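Local structure of heptaprenyl diphosphate synthase (HEPPP synthase) subunit 1 family protein (Staphylococcus aureus, 5H9D) at residues I97-K108 against A124-I135. The protein probably acts as the small regulatory subunit of a two-chain prenyltransferase that builds heptaprenyl diphosphate, pairing with a farnesyl pyrophosphate synthetase-like chain. Residues are numbered along the deposited sequence; the frame is centred on the assembly and turned at random.
Sequences ISKAIVEINELK and AIVKIETLFPYI
Residues 97-108 and 124-135, on the consecutive helices 91-112 and 118-140, pack antiparallel as an alpha-hairpin: their axes run at 155° and approach to 9.6 Å, and the closest CA pair in register is Ile104 with Ile128. Phe132 is a knob, its side chain set in the hole between Ile97, Ala100, Ile101 and Ile104. Ala100 CB lies near the ring plane, at the edge, 4.0 Å from Phe132 CE1, whereas Ile104 CG1 comes obliquely to within 3.7 Å of Phe132 CZ. A chi1 of -68° puts Phe132 CG beside its own backbone N, anti to the carbonyl carbon, and sets the ring in that hole. Ile104 and Leu131 run alongside each other in opposite directions, CD1 of the one touching CD2 of the other, and Ile104 CD1 also lies over the backbone of Ile128. At one end Ile97 CG1 meets Ile135 CD1, the two side chains crossing nearly at right angles; at the other, Leu107 CD1 packs 3.7 Å from Lys127 CB. Beside this apolar seam, Lys127 NZ gives Glu103 OE2 a charge-assisted hydrogen bond of 2.7 Å, part of a salt bridge, from above the carboxylate plane (37° out of it). Glu103 OE1 pairs with Lys99 NZ at 2.6 Å. Helix 43-65 adds Ile51 against Ile101 and Phe132, and Ala115 of the farnesyl pyrophosphate synthetase chain packs on Ile101, so helix 91-112 lies between helix 118-140 and the partner chain. The chemistry thus divides into a buried hydrocarbon core and a flanking salt-bridge network, in which one carboxylate shared by two lysines, and weakly by Lys24 of the partner chain, would probably be stabilised in its ionised form.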
ATOM      1  N   ILE C  97     -10.624  15.238   4.295  1.00 73.44           N
ATOM      2  CA  ILE C  97      -9.195  15.150   4.048  1.00 69.97           C
ATOM      3  C   ILE C  97      -8.809  14.175   2.928  1.00 68.61           C
ATOM      4  O   ILE C  97      -7.926  14.488   2.124  1.00 66.70           O
ATOM      5  CB  ILE C  97      -8.442  14.860   5.391  1.00 68.11           C
ATOM      6  CG1 ILE C  97      -7.538  16.045   5.735  1.00 68.97           C
ATOM      7  CG2 ILE C  97      -7.618  13.610   5.305  1.00 67.85           C
ATOM      8  CD1 ILE C  97      -6.403  16.275   4.752  1.00 69.15           C
ATOM      9  N   SER C  98      -9.464  13.016   2.843  1.00 67.16           N
ATOM     10  CA  SER C  98      -9.101  12.089   1.773  1.00 66.69           C
ATOM     11  C   SER C  98      -9.732  12.555   0.487  1.00 65.87           C
ATOM     12  O   SER C  98      -9.277  12.192  -0.592  1.00 66.00           O
ATOM     13  CB  SER C  98      -9.489  10.631   2.079  1.00 66.35           C
ATOM     14  OG  SER C  98     -10.869  10.459   2.310  1.00 69.33           O
ATOM     15  N   LYS C  99     -10.768  13.383   0.601  1.00 64.86           N
ATOM     16  CA  LYS C  99     -11.423  13.948  -0.580  1.00 63.68           C
ATOM     17  C   LYS C  99     -10.409  14.922  -1.203  1.00 61.61           C
ATOM     18  O   LYS C  99     -10.356  15.101  -2.429  1.00 60.47           O
ATOM     19  CB  LYS C  99     -12.703  14.688  -0.164  1.00 65.92           C
ATOM     20  CG  LYS C  99     -13.334  15.573  -1.246  1.00 70.13           C
ATOM     21  CD  LYS C  99     -13.560  17.065  -0.783  1.00 70.87           C
ATOM     22  CE  LYS C  99     -12.267  17.947  -0.728  1.00 68.57           C
ATOM     23  NZ  LYS C  99     -11.563  18.168  -2.042  1.00 62.89           N
ATOM     24  N   ALA C 100      -9.595  15.527  -0.334  1.00 59.36           N
ATOM     25  CA  ALA C 100      -8.563  16.478  -0.738  1.00 57.62           C
ATOM     26  C   ALA C 100      -7.349  15.765  -1.340  1.00 56.63           C
ATOM     27  O   ALA C 100      -6.800  16.223  -2.363  1.00 56.90           O
ATOM     28  CB  ALA C 100      -8.135  17.341   0.460  1.00 57.57           C
ATOM     29  N   ILE C 101      -6.929  14.660  -0.722  1.00 52.59           N
ATOM     30  CA  ILE C 101      -5.809  13.923  -1.258  1.00 53.05           C
ATOM     31  C   ILE C 101      -6.073  13.425  -2.696  1.00 52.09           C
ATOM     32  O   ILE C 101      -5.233  13.618  -3.572  1.00 50.94           O
ATOM     33  CB  ILE C 101      -5.411  12.729  -0.341  1.00 55.62           C
ATOM     34  CG1 ILE C 101      -4.933  13.255   1.023  1.00 56.61           C
ATOM     35  CG2 ILE C 101      -4.230  11.972  -0.955  1.00 54.19           C
ATOM     36  CD1 ILE C 101      -4.642  12.185   2.036  1.00 54.61           C
ATOM     37  N   VAL C 102      -7.218  12.808  -2.976  1.00 51.14           N
ATOM     38  CA  VAL C 102      -7.408  12.359  -4.359  1.00 51.36           C
ATOM     39  C   VAL C 102      -7.421  13.555  -5.302  1.00 50.97           C
ATOM     40  O   VAL C 102      -6.905  13.471  -6.399  1.00 52.03           O
ATOM     41  CB  VAL C 102      -8.713  11.429  -4.598  1.00 51.28           C
ATOM     42  CG1 VAL C 102      -9.432  11.129  -3.311  1.00 48.25           C
ATOM     43  CG2 VAL C 102      -9.634  12.037  -5.632  1.00 48.66           C
ATOM     44  N   GLU C 103      -7.967  14.677  -4.861  1.00 51.40           N
ATOM     45  CA  GLU C 103      -8.013  15.870  -5.704  1.00 54.01           C
ATOM     46  C   GLU C 103      -6.632  16.447  -6.018  1.00 53.86           C
ATOM     47  O   GLU C 103      -6.302  16.779  -7.171  1.00 50.27           O
ATOM     48  CB  GLU C 103      -8.879  16.932  -5.043  1.00 56.36           C
ATOM     49  CG  GLU C 103      -8.812  18.259  -5.750  1.00 61.02           C
ATOM     50  CD  GLU C 103      -9.934  19.184  -5.361  1.00 63.51           C
ATOM     51  OE1 GLU C 103     -10.359  19.127  -4.182  1.00 64.79           O
ATOM     52  OE2 GLU C 103     -10.378  19.971  -6.235  1.00 64.45           O
ATOM     53  N   ILE C 104      -5.829  16.591  -4.967  1.00 55.79           N
ATOM     54  CA  ILE C 104      -4.465  17.081  -5.137  1.00 54.96           C
ATOM     55  C   ILE C 104      -3.801  16.224  -6.205  1.00 54.69           C
ATOM     56  O   ILE C 104      -3.220  16.763  -7.155  1.00 55.90           O
ATOM     57  CB  ILE C 104      -3.672  16.962  -3.834  1.00 55.33           C
ATOM     58  CG1 ILE C 104      -4.177  18.005  -2.826  1.00 57.31           C
ATOM     59  CG2 ILE C 104      -2.196  17.115  -4.105  1.00 55.61           C
ATOM     60  CD1 ILE C 104      -4.310  19.440  -3.399  1.00 55.63           C
ATOM     61  N   ASN C 105      -3.907  14.896  -6.053  1.00 52.58           N
ATOM     62  CA  ASN C 105      -3.330  13.940  -7.006  1.00 49.83           C
ATOM     63  C   ASN C 105      -3.902  14.046  -8.405  1.00 48.34           C
ATOM     64  O   ASN C 105      -3.176  13.930  -9.369  1.00 46.33           O
ATOM     65  CB  ASN C 105      -3.485  12.524  -6.469  1.00 48.37           C
ATOM     66  CG  ASN C 105      -2.551  12.260  -5.329  1.00 48.90           C
ATOM     67  OD1 ASN C 105      -1.332  12.264  -5.481  1.00 47.98           O
ATOM     68  ND2 ASN C 105      -3.113  12.056  -4.167  1.00 52.94           N
ATOM     69  N   GLU C 106      -5.206  14.273  -8.507  1.00 49.33           N
ATOM     70  CA  GLU C 106      -5.848  14.463  -9.812  1.00 51.50           C
ATOM     71  C   GLU C 106      -5.292  15.766 -10.441  1.00 50.92           C
ATOM     72  O   GLU C 106      -4.929  15.783 -11.623  1.00 52.33           O
ATOM     73  CB  GLU C 106      -7.392  14.573  -9.682  1.00 50.76           C
ATOM     74  CG  GLU C 106      -8.140  13.274  -9.532  1.00 55.82           C
ATOM     75  CD  GLU C 106      -9.648  13.487  -9.242  1.00 62.02           C
ATOM     76  OE1 GLU C 106      -9.982  14.380  -8.427  1.00 66.59           O
ATOM     77  OE2 GLU C 106     -10.509  12.764  -9.801  1.00 60.36           O
ATOM     78  N   LEU C 107      -5.223  16.850  -9.662  1.00 48.69           N
ATOM     79  CA  LEU C 107      -4.708  18.088 -10.221  1.00 49.18           C
ATOM     80  C   LEU C 107      -3.269  17.937 -10.700  1.00 49.59           C
ATOM     81  O   LEU C 107      -2.966  18.349 -11.808  1.00 49.80           O
ATOM     82  CB  LEU C 107      -4.827  19.241  -9.228  1.00 48.15           C
ATOM     83  CG  LEU C 107      -6.271  19.628  -8.875  1.00 47.80           C
ATOM     84  CD1 LEU C 107      -6.298  20.536  -7.649  1.00 47.83           C
ATOM     85  CD2 LEU C 107      -6.920  20.284 -10.039  1.00 43.03           C
ATOM     86  N   LYS C 108      -2.379  17.345  -9.895  1.00 51.66           N
ATOM     87  CA  LYS C 108      -0.987  17.157 -10.343  1.00 52.74           C
ATOM     88  C   LYS C 108      -0.953  16.340 -11.642  1.00 53.33           C
ATOM     89  O   LYS C 108      -0.203  16.669 -12.562  1.00 55.26           O
ATOM     90  CB  LYS C 108      -0.132  16.471  -9.274  1.00 52.33           C
ATOM     91  CG  LYS C 108       0.306  17.372  -8.131  1.00 52.53           C
ATOM     92  CD  LYS C 108       0.980  16.627  -6.986  1.00 49.39           C
ATOM     93  CE  LYS C 108       1.282  17.594  -5.830  1.00 52.86           C
ATOM     94  NZ  LYS C 108       1.781  16.960  -4.537  1.00 52.99           N
ATOM     95  N   ALA C 124      -5.520  25.319  -9.823  1.00 55.95           N
ATOM     96  CA  ALA C 124      -4.910  24.080  -9.355  1.00 54.47           C
ATOM     97  C   ALA C 124      -3.823  24.351  -8.326  1.00 54.27           C
ATOM     98  O   ALA C 124      -3.751  23.678  -7.284  1.00 53.01           O
ATOM     99  CB  ALA C 124      -4.347  23.293 -10.546  1.00 52.79           C
ATOM    100  N   ILE C 125      -2.998  25.357  -8.617  1.00 54.88           N
ATOM    101  CA  ILE C 125      -1.894  25.754  -7.747  1.00 54.40           C
ATOM    102  C   ILE C 125      -2.348  26.187  -6.356  1.00 55.89           C
ATOM    103  O   ILE C 125      -1.766  25.790  -5.354  1.00 57.26           O
ATOM    104  CB  ILE C 125      -1.090  26.897  -8.372  1.00 52.37           C
ATOM    105  CG1 ILE C 125      -0.376  26.398  -9.617  1.00 53.22           C
ATOM    106  CG2 ILE C 125      -0.072  27.434  -7.392  1.00 49.18           C
ATOM    107  CD1 ILE C 125       0.326  27.501 -10.349  1.00 56.95           C
ATOM    108  N   VAL C 126      -3.391  27.000  -6.280  1.00 55.69           N
ATOM    109  CA  VAL C 126      -3.839  27.440  -4.974  1.00 54.90           C
ATOM    110  C   VAL C 126      -4.220  26.222  -4.165  1.00 55.79           C
ATOM    111  O   VAL C 126      -3.759  26.069  -3.031  1.00 55.52           O
ATOM    112  CB  VAL C 126      -5.022  28.437  -5.081  1.00 53.92           C
ATOM    113  CG1 VAL C 126      -5.624  28.699  -3.699  1.00 53.11           C
ATOM    114  CG2 VAL C 126      -4.512  29.754  -5.679  1.00 49.49           C
ATOM    115  N   LYS C 127      -5.031  25.353  -4.785  1.00 56.10           N
ATOM    116  CA  LYS C 127      -5.524  24.109  -4.196  1.00 54.68           C
ATOM    117  C   LYS C 127      -4.359  23.260  -3.734  1.00 56.35           C
ATOM    118  O   LYS C 127      -4.235  22.963  -2.534  1.00 57.90           O
ATOM    119  CB  LYS C 127      -6.310  23.290  -5.220  1.00 55.23           C
ATOM    120  CG  LYS C 127      -7.644  23.842  -5.686  1.00 54.18           C
ATOM    121  CD  LYS C 127      -8.754  23.498  -4.767  1.00 51.81           C
ATOM    122  CE  LYS C 127     -10.052  23.844  -5.433  1.00 53.97           C
ATOM    123  NZ  LYS C 127     -10.846  22.608  -5.743  1.00 57.77           N
ATOM    124  N   ILE C 128      -3.509  22.854  -4.674  1.00 53.52           N
ATOM    125  CA  ILE C 128      -2.375  22.031  -4.292  1.00 55.12           C
ATOM    126  C   ILE C 128      -1.597  22.661  -3.118  1.00 58.14           C
ATOM    127  O   ILE C 128      -1.211  21.977  -2.156  1.00 59.23           O
ATOM    128  CB  ILE C 128      -1.399  21.824  -5.474  1.00 53.74           C
ATOM    129  CG1 ILE C 128      -2.005  20.881  -6.505  1.00 52.38           C
ATOM    130  CG2 ILE C 128      -0.081  21.322  -4.980  1.00 49.86           C
ATOM    131  CD1 ILE C 128      -1.191  20.805  -7.803  1.00 51.39           C
ATOM    132  N   GLU C 129      -1.399  23.972  -3.166  1.00 59.27           N
ATOM    133  CA  GLU C 129      -0.630  24.623  -2.125  1.00 59.48           C
ATOM    134  C   GLU C 129      -1.297  25.002  -0.806  1.00 58.93           C
ATOM    135  O   GLU C 129      -0.608  25.242   0.155  1.00 58.04           O
ATOM    136  CB  GLU C 129       0.023  25.843  -2.702  1.00 60.06           C
ATOM    137  CG  GLU C 129       1.442  25.924  -2.307  1.00 64.80           C
ATOM    138  CD  GLU C 129       2.277  24.887  -3.002  1.00 67.41           C
ATOM    139  OE1 GLU C 129       2.314  24.904  -4.260  1.00 65.48           O
ATOM    140  OE2 GLU C 129       2.892  24.060  -2.283  1.00 69.29           O
ATOM    141  N   THR C 130      -2.623  25.015  -0.749  1.00 59.26           N
ATOM    142  CA  THR C 130      -3.349  25.422   0.458  1.00 59.09           C
ATOM    143  C   THR C 130      -4.372  24.423   0.993  1.00 60.31           C
ATOM    144  O   THR C 130      -4.698  24.434   2.177  1.00 58.11           O
ATOM    145  CB  THR C 130      -4.125  26.755   0.204  1.00 59.17           C
ATOM    146  OG1 THR C 130      -5.030  26.584  -0.902  1.00 57.52           O
ATOM    147  CG2 THR C 130      -3.166  27.891  -0.108  1.00 55.71           C
ATOM    148  N   LEU C 131      -4.876  23.574   0.099  1.00 63.41           N
ATOM    149  CA  LEU C 131      -5.891  22.573   0.412  1.00 63.85           C
ATOM    150  C   LEU C 131      -5.679  21.803   1.700  1.00 66.45           C
ATOM    151  O   LEU C 131      -6.584  21.769   2.528  1.00 69.46           O
ATOM    152  CB  LEU C 131      -6.022  21.607  -0.754  1.00 63.47           C
ATOM    153  CG  LEU C 131      -7.347  20.862  -0.936  1.00 64.78           C
ATOM    154  CD1 LEU C 131      -8.519  21.853  -0.886  1.00 63.95           C
ATOM    155  CD2 LEU C 131      -7.324  20.102  -2.277  1.00 62.17           C
ATOM    156  N   PHE C 132      -4.518  21.188   1.914  1.00 66.64           N
ATOM    157  CA  PHE C 132      -4.368  20.458   3.166  1.00 69.05           C
ATOM    158  C   PHE C 132      -4.488  21.343   4.388  1.00 70.59           C
ATOM    159  O   PHE C 132      -5.229  21.020   5.301  1.00 71.21           O
ATOM    160  CB  PHE C 132      -3.063  19.667   3.219  1.00 69.49           C
ATOM    161  CG  PHE C 132      -3.026  18.521   2.253  1.00 69.71           C
ATOM    162  CD1 PHE C 132      -4.207  17.858   1.906  1.00 67.53           C
ATOM    163  CD2 PHE C 132      -1.827  18.133   1.652  1.00 68.92           C
ATOM    164  CE1 PHE C 132      -4.199  16.839   0.976  1.00 68.24           C
ATOM    165  CE2 PHE C 132      -1.813  17.108   0.720  1.00 69.64           C
ATOM    166  CZ  PHE C 132      -3.007  16.460   0.379  1.00 69.47           C
ATOM    167  N   PRO C 133      -3.748  22.458   4.440  1.00 71.71           N
ATOM    168  CA  PRO C 133      -3.905  23.290   5.638  1.00 72.89           C
ATOM    169  C   PRO C 133      -5.280  23.952   5.699  1.00 74.62           C
ATOM    170  O   PRO C 133      -5.890  24.011   6.765  1.00 75.17           O
ATOM    171  CB  PRO C 133      -2.752  24.296   5.535  1.00 71.71           C
ATOM    172  CG  PRO C 133      -2.383  24.288   4.093  1.00 72.54           C
ATOM    173  CD  PRO C 133      -2.558  22.853   3.670  1.00 72.80           C
ATOM    174  N   TYR C 134      -5.780  24.425   4.557  1.00 75.95           N
ATOM    175  CA  TYR C 134      -7.092  25.065   4.509  1.00 76.61           C
ATOM    176  C   TYR C 134      -8.139  24.216   5.190  1.00 76.23           C
ATOM    177  O   TYR C 134      -8.837  24.708   6.070  1.00 77.57           O
ATOM    178  CB  TYR C 134      -7.532  25.342   3.060  1.00 79.46           C
ATOM    179  CG  TYR C 134      -8.995  25.762   2.906  1.00 81.83           C
ATOM    180  CD1 TYR C 134     -10.027  24.827   3.009  1.00 82.99           C
ATOM    181  CD2 TYR C 134      -9.346  27.096   2.676  1.00 83.29           C
ATOM    182  CE1 TYR C 134     -11.369  25.205   2.892  1.00 84.52           C
ATOM    183  CE2 TYR C 134     -10.694  27.486   2.556  1.00 84.17           C
ATOM    184  CZ  TYR C 134     -11.696  26.531   2.669  1.00 84.84           C
ATOM    185  OH  TYR C 134     -13.023  26.889   2.581  1.00 85.16           O
ATOM    186  N   ILE C 135      -8.257  22.950   4.794  1.00 74.98           N
ATOM    187  CA  ILE C 135      -9.269  22.079   5.391  1.00 74.73           C
ATOM    188  C   ILE C 135      -8.880  21.561   6.787  1.00 76.04           C
ATOM    189  O   ILE C 135      -9.747  21.181   7.568  1.00 76.60           O
ATOM    190  CB  ILE C 135      -9.657  20.855   4.443  1.00 72.38           C
ATOM    191  CG1 ILE C 135      -8.903  19.604   4.840  1.00 71.38           C
ATOM    192  CG2 ILE C 135      -9.319  21.134   3.003  1.00 69.64           C
ATOM    193  CD1 ILE C 135      -9.626  18.791   5.834  1.00 73.31           C
TER